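PDB 3LSG: Two-component response regulator yesN, which probably binds specific DNA sequences as a transcription factor, and is represented here by its C-terminal helix-turn-helix domain of the AraC type. Local coordinates for residues A[29-33]-A[34-38]; A[72-75]-A[76-80]. One frame throughout, in Å; residues are numbered along the deposited sequence.

Contact 1: A[29-33]-A[34-38]; sequences LDLSS and GYLSI
The hydroxyl of Ser-32 meets the backbone of Tyr-35 where the loop ending at Ser-32 gives way to helix 33-44. Ser-32 OG accepts from Tyr-35 N at 3.0 Å with an N-H...O angle of 163°, the capping bond of Ser-32, which occupies the N-cap position. A chi1 of 68° makes this possible, because it places OG between the N and the carbonyl carbon of its own residue, facing the first turn and 3.4 Å from Tyr-35 CB. The main chain of Ser-32 takes the next amide: Leu-36 N bonds to Ser-32 O at 2.9 Å. One residue thus holds two successive N-H groups through two different oxygens, and Ser-37 N bonded to Ser-33 O at 2.8 Å carries the pattern into the regular helix.

An apolar cluster flanks the cap. Leu-36 has CG trans to its N (chi1 178°), which lets CD1 reach back toward the loop, where Leu-29 CD1 lies 3.9 Å and Leu-31 CD1 4.2 Å from it; both leucines cross Leu-36 at about a right angle. The other branch of Leu-31 touches Tyr-35, its CD2 standing 4.1 Å from Tyr-35 CD2 and oblique to the ring, so the two methyls of Leu-31 serve different neighbours. Leu-36 also packs on Leu-22 and Leu-25, and Leu-29 on Ile-7 and Ile-10. Ser-33 OG is hydrogen-bonded to the hydroxyls of Ser-23 and Ser-26, while Ser-37 OG bonds Asp-82 of the second subunit. A Schellman motif at Asp-30 ends helix 22-28 and an N-cap starts helix 33-44: together they form the turn of a helix-turn-helix, whose second helix in AraC-type regulators is the one usually presented to DNA.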
ATOM      1  N   LEU A  29       4.441   4.798 -18.700  1.00 28.99           N
ATOM      2  CA  LEU A  29       5.771   4.740 -19.304  1.00 29.07           C
ATOM      3  C   LEU A  29       5.886   3.671 -20.380  1.00 27.93           C
ATOM      4  O   LEU A  29       6.963   3.478 -20.946  1.00 35.20           O
ATOM      5  CB  LEU A  29       6.840   4.511 -18.228  1.00 26.95           C
ATOM      6  CG  LEU A  29       6.974   5.603 -17.163  1.00 26.79           C
ATOM      7  CD1 LEU A  29       7.766   5.102 -15.974  1.00 26.13           C
ATOM      8  CD2 LEU A  29       7.627   6.838 -17.763  1.00 34.38           C
ATOM      9  N   ASP A  30       4.784   2.981 -20.667  1.00 27.73           N
ATOM     10  CA  ASP A  30       4.789   1.859 -21.624  1.00 25.76           C
ATOM     11  C   ASP A  30       5.677   0.695 -21.169  1.00 26.50           C
ATOM     12  O   ASP A  30       6.271  -0.005 -21.992  1.00 27.21           O
ATOM     13  CB  ASP A  30       5.208   2.315 -23.027  1.00 28.19           C
ATOM     14  CG  ASP A  30       4.314   3.436 -23.573  1.00 41.52           C
ATOM     15  OD1 ASP A  30       3.074   3.283 -23.556  1.00 37.83           O
ATOM     16  OD2 ASP A  30       4.855   4.467 -24.020  1.00 47.03           O
ATOM     17  N   LEU A  31       5.748   0.484 -19.862  1.00 22.10           N
ATOM     18  CA  LEU A  31       6.576  -0.584 -19.297  1.00 23.91           C
ATOM     19  C   LEU A  31       5.727  -1.549 -18.481  1.00 19.38           C
ATOM     20  O   LEU A  31       4.657  -1.197 -18.014  1.00 22.02           O
ATOM     21  CB  LEU A  31       7.653   0.008 -18.388  1.00 24.06           C
ATOM     22  CG  LEU A  31       8.583   1.077 -18.971  1.00 21.71           C
ATOM     23  CD1 LEU A  31       9.447   1.675 -17.869  1.00 25.14           C
ATOM     24  CD2 LEU A  31       9.457   0.474 -20.059  1.00 21.89           C
ATOM     25  N   SER A  32       6.215  -2.763 -18.292  1.00 26.41           N
ATOM     26  CA  SER A  32       5.620  -3.648 -17.299  1.00 23.80           C
ATOM     27  C   SER A  32       6.002  -3.184 -15.885  1.00 22.45           C
ATOM     28  O   SER A  32       7.046  -2.582 -15.674  1.00 20.22           O
ATOM     29  CB  SER A  32       6.112  -5.074 -17.504  1.00 22.47           C
ATOM     30  OG  SER A  32       7.494  -5.146 -17.191  1.00 20.21           O
ATOM     31  N   SER A  33       5.142  -3.462 -14.917  1.00 18.50           N
ATOM     32  CA  SER A  33       5.440  -3.168 -13.519  1.00 25.87           C
ATOM     33  C   SER A  33       6.695  -3.904 -13.049  1.00 20.95           C
ATOM     34  O   SER A  33       7.507  -3.352 -12.297  1.00 22.08           O
ATOM     35  CB  SER A  33       4.255  -3.574 -12.646  1.00 29.15           C
ATOM     36  OG  SER A  33       3.184  -2.691 -12.895  1.00 37.12           O
ATOM     37  N   GLY A  34       6.829  -5.148 -13.494  1.00 18.34           N
ATOM     38  CA  GLY A  34       7.989  -5.968 -13.190  1.00 20.29           C
ATOM     39  C   GLY A  34       9.295  -5.330 -13.613  1.00 24.23           C
ATOM     40  O   GLY A  34      10.235  -5.281 -12.834  1.00 21.16           O
ATOM     41  N   TYR A  35       9.371  -4.843 -14.850  1.00 20.54           N
ATOM     42  CA  TYR A  35      10.578  -4.145 -15.276  1.00 16.49           C
ATOM     43  C   TYR A  35      10.747  -2.770 -14.616  1.00 17.21           C
ATOM     44  O   TYR A  35      11.849  -2.406 -14.200  1.00 21.32           O
ATOM     45  CB  TYR A  35      10.653  -4.021 -16.801  1.00 19.46           C
ATOM     46  CG  TYR A  35      11.857  -3.233 -17.206  1.00 27.84           C
ATOM     47  CD1 TYR A  35      13.131  -3.797 -17.141  1.00 26.84           C
ATOM     48  CD2 TYR A  35      11.741  -1.900 -17.593  1.00 27.78           C
ATOM     49  CE1 TYR A  35      14.252  -3.060 -17.485  1.00 30.77           C
ATOM     50  CE2 TYR A  35      12.859  -1.158 -17.941  1.00 31.39           C
ATOM     51  CZ  TYR A  35      14.109  -1.744 -17.890  1.00 32.69           C
ATOM     52  OH  TYR A  35      15.220  -1.003 -18.241  1.00 43.79           O
ATOM     53  N   LEU A  36       9.667  -1.994 -14.521  1.00 19.17           N
ATOM     54  CA  LEU A  36       9.781  -0.694 -13.862  1.00 22.65           C
ATOM     55  C   LEU A  36      10.301  -0.840 -12.431  1.00 21.37           C
ATOM     56  O   LEU A  36      11.134  -0.059 -11.979  1.00 22.70           O
ATOM     57  CB  LEU A  36       8.453   0.051 -13.861  1.00 20.63           C
ATOM     58  CG  LEU A  36       8.478   1.401 -13.137  1.00 22.65           C
ATOM     59  CD1 LEU A  36       9.473   2.350 -13.772  1.00 16.25           C
ATOM     60  CD2 LEU A  36       7.080   2.008 -13.114  1.00 20.27           C
ATOM     61  N   SER A  37       9.815  -1.842 -11.712  1.00 20.47           N
ATOM     62  CA  SER A  37      10.247  -2.013 -10.324  1.00 23.42           C
ATOM     63  C   SER A  37      11.767  -2.084 -10.222  1.00 20.34           C
ATOM     64  O   SER A  37      12.377  -1.412  -9.391  1.00 18.29           O
ATOM     65  CB  SER A  37       9.632  -3.264  -9.701  1.00 21.07           C
ATOM     66  OG  SER A  37      10.275  -3.553  -8.469  1.00 28.32           O
ATOM     67  N   ILE A  38      12.359  -2.920 -11.069  1.00 25.92           N
ATOM     68  CA  ILE A  38      13.816  -3.071 -11.162  1.00 27.35           C
ATOM     69  C   ILE A  38      14.517  -1.799 -11.645  1.00 25.86           C
ATOM     70  O   ILE A  38      15.524  -1.375 -11.086  1.00 25.26           O
ATOM     71  CB  ILE A  38      14.179  -4.226 -12.128  1.00 23.40           C
ATOM     72  CG1 ILE A  38      13.675  -5.558 -11.558  1.00 24.16           C
ATOM     73  CG2 ILE A  38      15.702  -4.259 -12.424  1.00 23.81           C
ATOM     74  CD1 ILE A  38      13.883  -6.743 -12.497  1.00 24.68           C
TER

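Contact 2: A[72-75]-A[76-80]; sequences YEIA and EQVGF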
ATOM      1  N   TYR A  72      -7.603  13.679   8.965  1.00 19.21           N
ATOM      2  CA  TYR A  72      -8.370  13.107   7.864  1.00 23.95           C
ATOM      3  C   TYR A  72      -8.250  13.981   6.613  1.00 22.52           C
ATOM      4  O   TYR A  72      -8.351  13.475   5.501  1.00 21.89           O
ATOM      5  CB  TYR A  72      -9.849  12.805   8.238  1.00 19.50           C
ATOM      6  CG  TYR A  72     -10.662  14.027   8.585  1.00 23.16           C
ATOM      7  CD1 TYR A  72     -11.241  14.812   7.586  1.00 22.02           C
ATOM      8  CD2 TYR A  72     -10.841  14.407   9.915  1.00 20.88           C
ATOM      9  CE1 TYR A  72     -11.983  15.956   7.916  1.00 28.26           C
ATOM     10  CE2 TYR A  72     -11.564  15.539  10.254  1.00 20.97           C
ATOM     11  CZ  TYR A  72     -12.128  16.316   9.252  1.00 28.42           C
ATOM     12  OH  TYR A  72     -12.850  17.442   9.598  1.00 24.81           O
ATOM     13  N   GLU A  73      -7.999  15.276   6.794  1.00 18.82           N
ATOM     14  CA  GLU A  73      -7.834  16.180   5.649  1.00 22.00           C
ATOM     15  C   GLU A  73      -6.445  16.055   5.038  1.00 24.32           C
ATOM     16  O   GLU A  73      -6.290  15.988   3.826  1.00 20.41           O
ATOM     17  CB  GLU A  73      -8.045  17.627   6.058  1.00 23.85           C
ATOM     18  CG  GLU A  73      -9.428  17.942   6.586  1.00 30.84           C
ATOM     19  CD  GLU A  73      -9.611  19.425   6.888  1.00 26.64           C
ATOM     20  OE1 GLU A  73      -9.094  19.898   7.921  1.00 28.40           O
ATOM     21  OE2 GLU A  73     -10.281  20.117   6.090  1.00 37.39           O
ATOM     22  N   ILE A  74      -5.434  16.051   5.888  1.00 22.11           N
ATOM     23  CA  ILE A  74      -4.074  15.836   5.428  1.00 23.98           C
ATOM     24  C   ILE A  74      -3.935  14.475   4.748  1.00 23.90           C
ATOM     25  O   ILE A  74      -3.331  14.385   3.687  1.00 20.22           O
ATOM     26  CB  ILE A  74      -3.075  15.976   6.569  1.00 18.97           C
ATOM     27  CG1 ILE A  74      -3.057  17.425   7.058  1.00 21.29           C
ATOM     28  CG2 ILE A  74      -1.672  15.569   6.115  1.00 16.03           C
ATOM     29  CD1 ILE A  74      -2.312  17.598   8.396  1.00 22.53           C
ATOM     30  N   ALA A  75      -4.506  13.427   5.339  1.00 21.90           N
ATOM     31  CA  ALA A  75      -4.471  12.099   4.718  1.00 19.39           C
ATOM     32  C   ALA A  75      -5.003  12.186   3.293  1.00 22.00           C
ATOM     33  O   ALA A  75      -4.375  11.720   2.346  1.00 21.18           O
ATOM     34  CB  ALA A  75      -5.293  11.097   5.528  1.00 15.66           C
ATOM     35  N   GLU A  76      -6.162  12.809   3.138  1.00 28.64           N
ATOM     36  CA  GLU A  76      -6.782  12.933   1.825  1.00 30.04           C
ATOM     37  C   GLU A  76      -5.881  13.694   0.854  1.00 27.32           C
ATOM     38  O   GLU A  76      -5.763  13.346  -0.311  1.00 28.16           O
ATOM     39  CB  GLU A  76      -8.121  13.661   1.947  1.00 33.84           C
ATOM     40  CG  GLU A  76      -8.806  13.909   0.624  1.00 48.23           C
ATOM     41  CD  GLU A  76     -10.161  14.550   0.813  1.00 69.96           C
ATOM     42  OE1 GLU A  76     -10.260  15.473   1.652  1.00 74.24           O
ATOM     43  OE2 GLU A  76     -11.124  14.126   0.134  1.00 80.22           O
ATOM     44  N   GLN A  77      -5.232  14.733   1.350  1.00 22.39           N
ATOM     45  CA  GLN A  77      -4.432  15.593   0.489  1.00 26.61           C
ATOM     46  C   GLN A  77      -3.082  14.994   0.104  1.00 22.07           C
ATOM     47  O   GLN A  77      -2.404  15.511  -0.780  1.00 30.17           O
ATOM     48  CB  GLN A  77      -4.267  16.966   1.137  1.00 24.71           C
ATOM     49  CG  GLN A  77      -5.592  17.696   1.188  1.00 29.11           C
ATOM     50  CD  GLN A  77      -5.479  19.100   1.721  1.00 28.92           C
ATOM     51  OE1 GLN A  77      -4.437  19.741   1.605  1.00 30.66           O
ATOM     52  NE2 GLN A  77      -6.559  19.590   2.315  1.00 31.72           N
ATOM     53  N   VAL A  78      -2.682  13.915   0.764  1.00 20.76           N
ATOM     54  CA  VAL A  78      -1.417  13.263   0.397  1.00 23.96           C
ATOM     55  C   VAL A  78      -1.641  11.861  -0.154  1.00 26.42           C
ATOM     56  O   VAL A  78      -0.732  11.034  -0.177  1.00 27.87           O
ATOM     57  CB  VAL A  78      -0.379  13.267   1.548  1.00 22.08           C
ATOM     58  CG1 VAL A  78      -0.178  14.697   2.037  1.00 25.01           C
ATOM     59  CG2 VAL A  78      -0.836  12.369   2.698  1.00 18.03           C
ATOM     60  N   GLY A  79      -2.863  11.595  -0.605  1.00 25.62           N
ATOM     61  CA  GLY A  79      -3.129  10.358  -1.313  1.00 23.65           C
ATOM     62  C   GLY A  79      -3.552   9.159  -0.476  1.00 23.91           C
ATOM     63  O   GLY A  79      -3.471   8.039  -0.961  1.00 24.38           O
ATOM     64  N   PHE A  80      -4.011   9.382   0.757  1.00 19.64           N
ATOM     65  CA  PHE A  80      -4.481   8.283   1.613  1.00 19.45           C
ATOM     66  C   PHE A  80      -5.989   8.351   1.796  1.00 25.54           C
ATOM     67  O   PHE A  80      -6.496   9.356   2.283  1.00 24.58           O
ATOM     68  CB  PHE A  80      -3.847   8.363   3.008  1.00 14.76           C
ATOM     69  CG  PHE A  80      -2.444   7.862   3.067  1.00 21.42           C
ATOM     70  CD1 PHE A  80      -2.175   6.565   3.482  1.00 27.63           C
ATOM     71  CD2 PHE A  80      -1.381   8.686   2.717  1.00 19.52           C
ATOM     72  CE1 PHE A  80      -0.860   6.101   3.550  1.00 32.19           C
ATOM     73  CE2 PHE A  80      -0.083   8.236   2.785  1.00 21.28           C
ATOM     74  CZ  PHE A  80       0.182   6.935   3.188  1.00 29.39           C
TER
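With chi1 at -68°, Gln-77 carries its CG close to its own N and on to the carbonyl of Glu-73, so that CG lies 3.2 Å from Glu-73 O, the acceptor of Gln-77 N at 3.0 Å. At Phe-80 the backbone sets CB 4.0 Å from Ala-75 CB, and a chi1 of -78°, with CG anti to the carbonyl carbon and beside the N, sends the ring away from the helix, with Ala-75 O at its edge, near the ring plane. That oxygen takes two bonds at the helix end. Phe-80 N reaches Ala-75 O at 2.9 Å and Val-78 N reaches it at 3.2 Å, from opposite faces of the carbonyl plane and both well out of it. Val-78 N also makes a weak bond to Ile-74 O. Helix 71-77 therefore ends as the regular i+4 pattern (Glu-76 N to Tyr-72 O, Gln-77 N to Glu-73 O) gives way to a three-residue and a five-residue bond sharing Ala-75 O, the chain passing through Gly-79 with phi 90°. This is the exit of the leading helix of a helix-turn-helix, with helix 83-94 following the turn.

Beside the backbone, Ile-74 CG2 and Val-78 CG1 come within 4.4 Å of each other. Ile-74 is covered by Leu-64 of helix 48-66 and Phe-86 of helix 83-94, and Phe-80 rests on Met-57 and Tyr-85. Toward the other end, Glu-73 OE1 turns back to accept from Lys-70 N, ahead of the helix.

Overall arrangement
Both contacts mark helix boundaries within helix-turn-helix architecture, but at different steps. Contact 1 is a surface feature that starts helix 33-44, where a serine hydroxyl supplies an acceptor to a first-turn amide; contact 2 is partly buried and closes helix 71-77, and its hydrogen bonds across the segments are all between backbone groups, beside apolar side-chain packing. Their surroundings differ accordingly: 29-38 rests on helices 2-14 and 22-28 and meets the second subunit, whereas 72-80 is packed between helices 48-66 and 83-94 and is touched by no other chain of the assembly. The two share no element. They lie on opposite sides of the chain's centre, their own centres 27 Å apart and their nearest atoms about 17 Å apart.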